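Local coordinates for HTH marR-type domain-containing protein (Streptococcus agalactiae serotype III, PDB 7DVV) that senses heme and binds operator DNA through a MarR-type winged helix-turn-helix domain, as a probable transcription regulator, at a contact of chain A with DNA and the interface of chains A and B. Coordinates in Å, arbitrary orientation; residue numbers count along the deposited sequence, not the author numbering. Chains: chain A/B, HTH marR-type domain-containing protein.

Contact 1 places the start of helix 63-76 of chain A in the major groove, while contact 2 packs the first helix of chain B against helices 4-25 and 97-117 of chain A and the turn before helix 34-44. The centres of their C-alpha atoms lie about 20 Å apart, and they share no residue or secondary-structure element. Contact 2, part of the two-fold interface, probably helps set the spacing of the two recognition helices. A:Leu113 in contact 2 precedes A:His114, an axial heme ligand, so heme binding there could plausibly alter how the subunits sit and, through them, the DNA contact; the structure alone does not show this.

Contact 1: a contact of chain A with DNA. Residues chain A 62-65, 67. With nucleotides of chain C; nucleotides of chain D.
The backbone is extended at A:Ser62 (phi -83°, psi 174°) and turns helical from A:Lys63, where helix 63-76, the recognition helix of the winged helix-turn-helix, starts into the major groove. Here the amide N of A:Ser62 donates to OP2 of the DA17 phosphate of chain C at 2.9 Å, and the N-terminal end of the helix, with its partial positive charge, probably favours the phosphate. Serine suits the site because a short side chain lets the backbone come close to the phosphate, with CB 3.7 Å from the methyl C7 of DT18 of chain C. A:Ser64 reads a base: OG, held in the crowded position between backbone N and carbonyl carbon, donates to O4 of DT18 of chain C at 2.6 Å on the Hoogsteen edge. That carbonyl also takes N6 of DA11 of chain D at 2.6 Å, so two donors grip one oxygen and the pairing stays intact. Branched A:Val65 turns CG2 toward the adenine of DA17 of chain C, 3.8 Å from C8. On the other strand, A:Lys63 brings its aliphatic stem to a thymine, with CG 3.7 Å from the methyl C7 of DT9 of chain D. One helical turn on from A:Lys63, A:Ser67 swings its hydroxyl anti to the backbone N, and OG donates to the phosphate OP2 of DT9 of chain D at 2.7 Å.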
ATOM      1  N   SER A  62       1.238  11.796   7.238  1.00 56.98           N
ATOM      2  CA  SER A  62       2.025  12.417   8.307  1.00 54.92           C
ATOM      3  C   SER A  62       2.616  13.749   7.874  1.00 56.39           C
ATOM      4  O   SER A  62       2.640  14.104   6.690  1.00 59.42           O
ATOM      5  CB  SER A  62       3.182  11.572   8.725  1.00 55.94           C
ATOM      6  OG  SER A  62       3.438  10.583   7.750  1.00 65.49           O
ATOM      7  N   LYS A  63       3.229  14.418   8.848  1.00 54.30           N
ATOM      8  CA  LYS A  63       3.854  15.700   8.608  1.00 54.08           C
ATOM      9  C   LYS A  63       4.948  15.613   7.536  1.00 49.70           C
ATOM     10  O   LYS A  63       4.966  16.371   6.578  1.00 55.11           O
ATOM     11  CB  LYS A  63       4.099  16.408   9.944  1.00 56.10           C
ATOM     12  CG  LYS A  63       5.542  16.696  10.321  1.00 58.70           C
ATOM     13  CD  LYS A  63       5.628  17.387  11.661  1.00 62.11           C
ATOM     14  CE  LYS A  63       4.292  17.977  12.119  1.00 67.03           C
ATOM     15  NZ  LYS A  63       4.437  19.277  12.838  1.00 65.28           N
ATOM     16  N   SER A  64       5.828  14.642   7.613  1.00 50.33           N
ATOM     17  CA  SER A  64       6.958  14.642   6.694  1.00 49.38           C
ATOM     18  C   SER A  64       6.525  14.138   5.331  1.00 48.88           C
ATOM     19  O   SER A  64       7.062  14.588   4.315  1.00 52.69           O
ATOM     20  CB  SER A  64       8.057  13.788   7.167  1.00 47.32           C
ATOM     21  OG  SER A  64       7.537  12.487   7.135  1.00 51.47           O
ATOM     22  N   VAL A  65       5.553  13.232   5.316  1.00 48.73           N
ATOM     23  CA  VAL A  65       5.054  12.693   4.068  1.00 45.65           C
ATOM     24  C   VAL A  65       4.477  13.838   3.243  1.00 46.00           C
ATOM     25  O   VAL A  65       4.897  14.053   2.122  1.00 47.55           O
ATOM     26  CB  VAL A  65       4.118  11.493   4.318  1.00 46.47           C
ATOM     27  CG1 VAL A  65       3.514  10.865   3.056  1.00 44.09           C
ATOM     28  CG2 VAL A  65       4.907  10.434   5.089  1.00 47.32           C
ATOM     29  N   SER A  67       5.064  17.121   3.650  1.00 44.13           N
ATOM     30  CA  SER A  67       6.124  18.009   3.221  1.00 44.11           C
ATOM     31  C   SER A  67       6.851  17.428   1.995  1.00 45.97           C
ATOM     32  O   SER A  67       7.073  18.097   0.999  1.00 54.26           O
ATOM     33  CB  SER A  67       7.035  18.346   4.398  1.00 44.88           C
ATOM     34  OG  SER A  67       8.221  18.894   3.872  1.00 45.21           O
TER
ATOM     35  P    DA C  17       1.722   7.917   6.832  1.00 54.66           P
ATOM     36  OP1  DA C  17       0.347   7.903   7.361  1.00 59.78           O
ATOM     37  OP2  DA C  17       2.292   9.186   6.416  1.00 52.62           O
ATOM     38  O5'  DA C  17       2.908   7.333   7.714  1.00 55.87           O
ATOM     39  C5'  DA C  17       2.858   5.971   8.147  1.00 54.63           C
ATOM     40  C4'  DA C  17       3.978   5.742   9.129  1.00 56.65           C
ATOM     41  O4'  DA C  17       5.185   5.732   8.363  1.00 52.75           O
ATOM     42  C3'  DA C  17       4.207   6.834  10.172  1.00 59.86           C
ATOM     43  O3'  DA C  17       3.465   6.568  11.370  1.00 68.17           O
ATOM     44  C2'  DA C  17       5.699   6.735  10.441  1.00 57.63           C
ATOM     45  C1'  DA C  17       6.278   6.180   9.156  1.00 52.21           C
ATOM     46  N9   DA C  17       7.026   7.139   8.350  1.00 55.72           N
ATOM     47  C8   DA C  17       6.560   7.881   7.292  1.00 52.77           C
ATOM     48  N7   DA C  17       7.480   8.617   6.718  1.00 48.46           N
ATOM     49  C5   DA C  17       8.617   8.373   7.470  1.00 48.31           C
ATOM     50  C6   DA C  17       9.929   8.867   7.388  1.00 48.30           C
ATOM     51  N6   DA C  17      10.346   9.715   6.443  1.00 40.35           N
ATOM     52  N1   DA C  17      10.842   8.362   8.247  1.00 50.75           N
ATOM     53  C2   DA C  17      10.440   7.472   9.151  1.00 51.14           C
ATOM     54  N3   DA C  17       9.223   6.988   9.372  1.00 56.47           N
ATOM     55  C4   DA C  17       8.365   7.424   8.442  1.00 50.73           C
ATOM     56  P    DT C  18       3.517   7.569  12.672  1.00 73.55           P
ATOM     57  OP1  DT C  18       2.316   7.288  13.506  1.00 76.92           O
ATOM     58  OP2  DT C  18       3.744   8.970  12.203  1.00 72.36           O
ATOM     59  O5'  DT C  18       4.814   7.051  13.436  1.00 68.69           O
ATOM     60  C5'  DT C  18       6.008   7.720  13.150  1.00 66.23           C
ATOM     61  C4'  DT C  18       7.096   7.297  14.091  1.00 66.24           C
ATOM     62  O4'  DT C  18       8.337   7.423  13.355  1.00 73.80           O
ATOM     63  C3'  DT C  18       7.220   8.288  15.232  1.00 69.55           C
ATOM     64  O3'  DT C  18       8.013   7.649  16.237  1.00 73.83           O
ATOM     65  C2'  DT C  18       7.997   9.426  14.588  1.00 66.21           C
ATOM     66  C1'  DT C  18       8.943   8.705  13.616  1.00 70.00           C
ATOM     67  N1   DT C  18       9.085   9.430  12.324  1.00 67.62           N
ATOM     68  C2   DT C  18      10.318   9.817  11.807  1.00 66.20           C
ATOM     69  O2   DT C  18      11.389   9.558  12.324  1.00 65.57           O
ATOM     70  N3   DT C  18      10.245  10.552  10.661  1.00 63.80           N
ATOM     71  C4   DT C  18       9.110  10.913   9.970  1.00 64.80           C
ATOM     72  O4   DT C  18       9.217  11.513   8.902  1.00 60.92           O
ATOM     73  C5   DT C  18       7.858  10.478  10.564  1.00 61.53           C
ATOM     74  C7   DT C  18       6.570  10.817   9.881  1.00 72.32           C
ATOM     75  C6   DT C  18       7.910   9.784  11.700  1.00 59.54           C
TER
ATOM     76  P    DT D   9       8.477  22.769   4.251  1.00 51.56           P
ATOM     77  OP1  DT D   9       9.096  23.587   3.197  1.00 54.07           O
ATOM     78  OP2  DT D   9       7.678  21.550   3.979  1.00 49.87           O
ATOM     79  O5'  DT D   9       9.777  22.355   5.052  1.00 56.75           O
ATOM     80  C5'  DT D   9      10.766  23.342   5.380  1.00 51.28           C
ATOM     81  C4'  DT D   9      11.935  22.629   6.016  1.00 51.30           C
ATOM     82  O4'  DT D   9      11.441  21.998   7.221  1.00 51.70           O
ATOM     83  C3'  DT D   9      12.564  21.511   5.164  1.00 48.41           C
ATOM     84  O3'  DT D   9      13.970  21.676   5.215  1.00 50.23           O
ATOM     85  C2'  DT D   9      12.248  20.231   5.918  1.00 51.85           C
ATOM     86  C1'  DT D   9      12.035  20.716   7.347  1.00 54.30           C
ATOM     87  N1   DT D   9      11.144  19.908   8.193  1.00 51.47           N
ATOM     88  C2   DT D   9      11.649  19.309   9.331  1.00 53.81           C
ATOM     89  O2   DT D   9      12.828  19.360   9.646  1.00 57.16           O
ATOM     90  N3   DT D   9      10.724  18.606  10.066  1.00 50.78           N
ATOM     91  C4   DT D   9       9.375  18.474   9.797  1.00 53.84           C
ATOM     92  O4   DT D   9       8.657  17.825  10.558  1.00 47.53           O
ATOM     93  C5   DT D   9       8.918  19.138   8.594  1.00 53.06           C
ATOM     94  C7   DT D   9       7.477  19.026   8.215  1.00 55.11           C
ATOM     95  C6   DT D   9       9.812  19.818   7.867  1.00 47.68           C
ATOM     96  P    DT D  10      14.920  20.925   4.178  1.00 65.18           P
ATOM     97  OP1  DT D  10      16.042  21.840   3.853  1.00 64.14           O
ATOM     98  OP2  DT D  10      14.075  20.271   3.103  1.00 63.03           O
ATOM     99  O5'  DT D  10      15.724  19.854   5.054  1.00 63.83           O
ATOM    100  C5'  DT D  10      16.185  20.240   6.377  1.00 65.92           C
ATOM    101  C4'  DT D  10      16.543  19.028   7.202  1.00 61.16           C
ATOM    102  O4'  DT D  10      15.371  18.522   7.890  1.00 60.77           O
ATOM    103  C3'  DT D  10      17.084  17.862   6.367  1.00 62.25           C
ATOM    104  O3'  DT D  10      18.211  17.362   7.071  1.00 68.80           O
ATOM    105  C2'  DT D  10      15.954  16.844   6.346  1.00 53.28           C
ATOM    106  C1'  DT D  10      15.291  17.111   7.683  1.00 56.85           C
ATOM    107  N1   DT D  10      13.877  16.705   7.844  1.00 53.71           N
ATOM    108  C2   DT D  10      13.503  16.108   9.030  1.00 53.82           C
ATOM    109  O2   DT D  10      14.283  15.876   9.939  1.00 56.06           O
ATOM    110  N3   DT D  10      12.171  15.816   9.126  1.00 47.76           N
ATOM    111  C4   DT D  10      11.203  16.023   8.175  1.00 45.47           C
ATOM    112  O4   DT D  10      10.047  15.686   8.409  1.00 46.10           O
ATOM    113  C5   DT D  10      11.665  16.635   6.945  1.00 46.48           C
ATOM    114  C7   DT D  10      10.681  16.891   5.842  1.00 40.55           C
ATOM    115  C6   DT D  10      12.961  16.957   6.852  1.00 49.07           C
ATOM    116  P    DA D  11      19.240  16.462   6.334  1.00 83.93           P
ATOM    117  OP1  DA D  11      20.524  17.222   6.356  1.00 80.32           O
ATOM    118  OP2  DA D  11      18.616  15.996   5.056  1.00 70.73           O
ATOM    119  O5'  DA D  11      19.327  15.168   7.269  1.00 84.35           O
ATOM    120  C5'  DA D  11      19.472  15.320   8.701  1.00 79.35           C
ATOM    121  C4'  DA D  11      19.087  14.032   9.398  1.00 80.25           C
ATOM    122  O4'  DA D  11      17.678  14.077   9.704  1.00 76.76           O
ATOM    123  C3'  DA D  11      19.314  12.732   8.616  1.00 73.20           C
ATOM    124  O3'  DA D  11      20.345  11.930   9.208  1.00 77.36           O
ATOM    125  C2'  DA D  11      18.098  11.891   8.928  1.00 70.95           C
ATOM    126  C1'  DA D  11      17.135  12.774   9.683  1.00 67.71           C
ATOM    127  N9   DA D  11      15.861  12.841   8.996  1.00 62.58           N
ATOM    128  C8   DA D  11      15.573  13.436   7.794  1.00 58.52           C
ATOM    129  N7   DA D  11      14.314  13.332   7.446  1.00 54.66           N
ATOM    130  C5   DA D  11      13.752  12.573   8.458  1.00 60.10           C
ATOM    131  C6   DA D  11      12.448  12.098   8.667  1.00 63.39           C
ATOM    132  N6   DA D  11      11.442  12.333   7.827  1.00 63.53           N
ATOM    133  N1   DA D  11      12.211  11.366   9.783  1.00 66.35           N
ATOM    134  C2   DA D  11      13.232  11.122  10.612  1.00 67.03           C
ATOM    135  N3   DA D  11      14.501  11.528  10.526  1.00 70.73           N
ATOM    136  C4   DA D  11      14.696  12.254   9.412  1.00 60.27           C
TER

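Contact 2: the interface of chains A and B. Residues chain A 16, 19, 32-34, 109, 113; chain B 5, 9.
The N-terminal helix 4-25 of chain B lies against chain A here, in a part of the two-fold interface that matches the homodimers typical of MarR proteins. Chain A supplies its own helix 4-25, helix 97-117 and the turn leading into helix 34-44. B:Leu5 and B:Arg9, one helical turn apart, project from the same side of their helix and divide the patch into an apolar and a polar half.

B:Leu5, which is poorly ordered, points its isobutyl group tip to tip at two leucines. Its CD1 comes within 3.2 Å of CD2 of A:Leu113, a tight approach that should be read cautiously. Toward A:Leu19 both branches are used: CD2 of B:Leu5 lies 3.6 Å from CD1, and CD1 of B:Leu5 lies 3.6 Å from CD2. Leucine suits this place because its forked end can touch both neighbours at once. A:Phe109 crosses B:Leu5 at about a right angle and adds only a marginal touch, its ring carbon CE1 4.0 Å from CD1.

B:Arg9 buries more surface than any other residue of the patch. Its CG is anti to the backbone N and the chain bends at chi3, which brings the guanidinium between A:Glu16 and A:Gly33. The backbone of A:Gly33 has a phi of 142°, easy for glycine, and with no side chain its CA can approach NE of B:Arg9 to 3.9 Å. The side chain of A:Glu16 crosses B:Arg9 obliquely, with carboxylate and guanidinium planes 77° apart. A bend at chi2 (-92°) turns the carboxylate of A:Glu16 aside, and its OE2 remains 4.4 Å from NH1 of B:Arg9, so the opposite charges may attract at longer range without pairing directly. Instead, the methylene CG of A:Glu16 meets the guanidinium edge in plane, 3.4 Å from NH1 of B:Arg9.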
ATOM      1  N   GLU A  16      -1.750  -0.669  -7.391  1.00 86.25           N
ATOM      2  CA  GLU A  16      -0.882   0.500  -7.423  1.00 91.11           C
ATOM      3  C   GLU A  16       0.009   0.470  -8.678  1.00 88.60           C
ATOM      4  O   GLU A  16       0.237   1.493  -9.323  1.00 84.05           O
ATOM      5  CB  GLU A  16      -0.141   0.584  -6.075  1.00 99.45           C
ATOM      6  CG  GLU A  16       0.585   1.896  -5.777  1.00111.00           C
ATOM      7  CD  GLU A  16       2.061   2.033  -6.182  1.00128.89           C
ATOM      8  OE1 GLU A  16       2.752   0.971  -6.363  1.00135.51           O
ATOM      9  OE2 GLU A  16       2.545   3.214  -6.304  1.00111.92           O
ATOM     10  N   LEU A  19      -2.108   1.041 -12.092  1.00 91.72           N
ATOM     11  CA  LEU A  19      -2.533   2.425 -12.129  1.00 84.81           C
ATOM     12  C   LEU A  19      -1.403   3.343 -12.592  1.00 86.59           C
ATOM     13  O   LEU A  19      -1.650   4.309 -13.299  1.00 88.29           O
ATOM     14  CB  LEU A  19      -2.966   2.786 -10.721  1.00 83.15           C
ATOM     15  CG  LEU A  19      -4.450   2.607 -10.477  1.00 84.23           C
ATOM     16  CD1 LEU A  19      -4.739   2.447  -8.987  1.00 87.57           C
ATOM     17  CD2 LEU A  19      -5.154   3.817 -11.047  1.00 88.95           C
ATOM     18  N   ALA A  32      -1.411   9.272 -10.640  1.00 59.90           N
ATOM     19  CA  ALA A  32      -2.124   8.103 -10.107  1.00 60.83           C
ATOM     20  C   ALA A  32      -1.587   7.853  -8.713  1.00 60.47           C
ATOM     21  O   ALA A  32      -0.518   7.266  -8.594  1.00 88.91           O
ATOM     22  CB  ALA A  32      -1.964   6.870 -10.970  1.00 56.74           C
ATOM     23  N   GLY A  33      -2.250   8.382  -7.692  1.00 53.66           N
ATOM     24  CA  GLY A  33      -1.570   8.537  -6.421  1.00 48.80           C
ATOM     25  C   GLY A  33      -1.915   9.813  -5.667  1.00 53.10           C
ATOM     26  O   GLY A  33      -2.876  10.506  -5.975  1.00 60.24           O
ATOM     27  N   PRO A  34      -1.159  10.184  -4.612  1.00 52.51           N
ATOM     28  CA  PRO A  34      -1.522  11.359  -3.829  1.00 48.92           C
ATOM     29  C   PRO A  34      -1.341  12.632  -4.647  1.00 46.69           C
ATOM     30  O   PRO A  34      -2.041  13.590  -4.368  1.00 52.03           O
ATOM     31  CB  PRO A  34      -0.566  11.283  -2.624  1.00 45.36           C
ATOM     32  CG  PRO A  34       0.657  10.573  -3.160  1.00 44.89           C
ATOM     33  CD  PRO A  34       0.089   9.557  -4.136  1.00 46.28           C
ATOM     34  N   PHE A 109      -9.653  10.566 -16.754  1.00 79.76           N
ATOM     35  CA  PHE A 109      -8.985   9.325 -16.407  1.00 80.13           C
ATOM     36  C   PHE A 109      -9.752   8.606 -15.293  1.00 80.84           C
ATOM     37  O   PHE A 109     -10.082   7.430 -15.448  1.00 81.37           O
ATOM     38  CB  PHE A 109      -7.538   9.629 -16.024  1.00 80.50           C
ATOM     39  CG  PHE A 109      -6.837   8.532 -15.272  1.00 85.19           C
ATOM     40  CD1 PHE A 109      -6.912   8.451 -13.887  1.00 83.28           C
ATOM     41  CD2 PHE A 109      -6.111   7.566 -15.958  1.00 87.60           C
ATOM     42  CE1 PHE A 109      -6.281   7.408 -13.227  1.00 82.73           C
ATOM     43  CE2 PHE A 109      -5.451   6.547 -15.286  1.00 80.03           C
ATOM     44  CZ  PHE A 109      -5.535   6.478 -13.921  1.00 77.21           C
ATOM     45  N   LEU A 113     -11.345   4.913 -15.712  1.00118.16           N
ATOM     46  CA  LEU A 113     -10.846   3.859 -14.842  1.00118.82           C
ATOM     47  C   LEU A 113     -11.989   3.246 -14.021  1.00125.91           C
ATOM     48  O   LEU A 113     -12.223   2.039 -14.108  1.00129.03           O
ATOM     49  CB  LEU A 113      -9.741   4.433 -13.958  1.00109.14           C
ATOM     50  CG  LEU A 113      -9.625   3.784 -12.593  1.00101.36           C
ATOM     51  CD1 LEU A 113      -8.431   2.866 -12.578  1.00101.82           C
ATOM     52  CD2 LEU A 113      -9.511   4.861 -11.545  1.00100.58           C
TER
ATOM     53  N   LEU B   5      -9.960   5.285  -5.999  1.00168.65           N
ATOM     54  CA  LEU B   5      -8.510   5.226  -5.982  1.00176.94           C
ATOM     55  C   LEU B   5      -8.000   5.688  -4.620  1.00179.71           C
ATOM     56  O   LEU B   5      -7.184   5.009  -3.996  1.00167.28           O
ATOM     57  CB  LEU B   5      -7.965   6.088  -7.125  1.00172.53           C
ATOM     58  CG  LEU B   5      -8.213   5.514  -8.514  1.00182.12           C
ATOM     59  CD1 LEU B   5      -7.396   6.273  -9.547  1.00188.10           C
ATOM     60  CD2 LEU B   5      -7.896   4.021  -8.543  1.00194.03           C
ATOM     61  N   ARG B   9      -6.231   3.407  -0.920  1.00129.18           N
ATOM     62  CA  ARG B   9      -4.873   3.782  -0.561  1.00127.54           C
ATOM     63  C   ARG B   9      -4.841   4.190   0.913  1.00114.20           C
ATOM     64  O   ARG B   9      -3.969   3.741   1.647  1.00113.37           O
ATOM     65  CB  ARG B   9      -4.410   4.922  -1.484  1.00149.72           C
ATOM     66  CG  ARG B   9      -2.911   5.211  -1.495  1.00157.32           C
ATOM     67  CD  ARG B   9      -2.467   6.254  -2.521  1.00142.09           C
ATOM     68  NE  ARG B   9      -2.879   5.876  -3.871  1.00145.19           N
ATOM     69  CZ  ARG B   9      -2.291   4.950  -4.642  1.00135.71           C
ATOM     70  NH1 ARG B   9      -1.230   4.289  -4.215  1.00127.34           N
ATOM     71  NH2 ARG B   9      -2.767   4.690  -5.848  1.00129.25           N
TER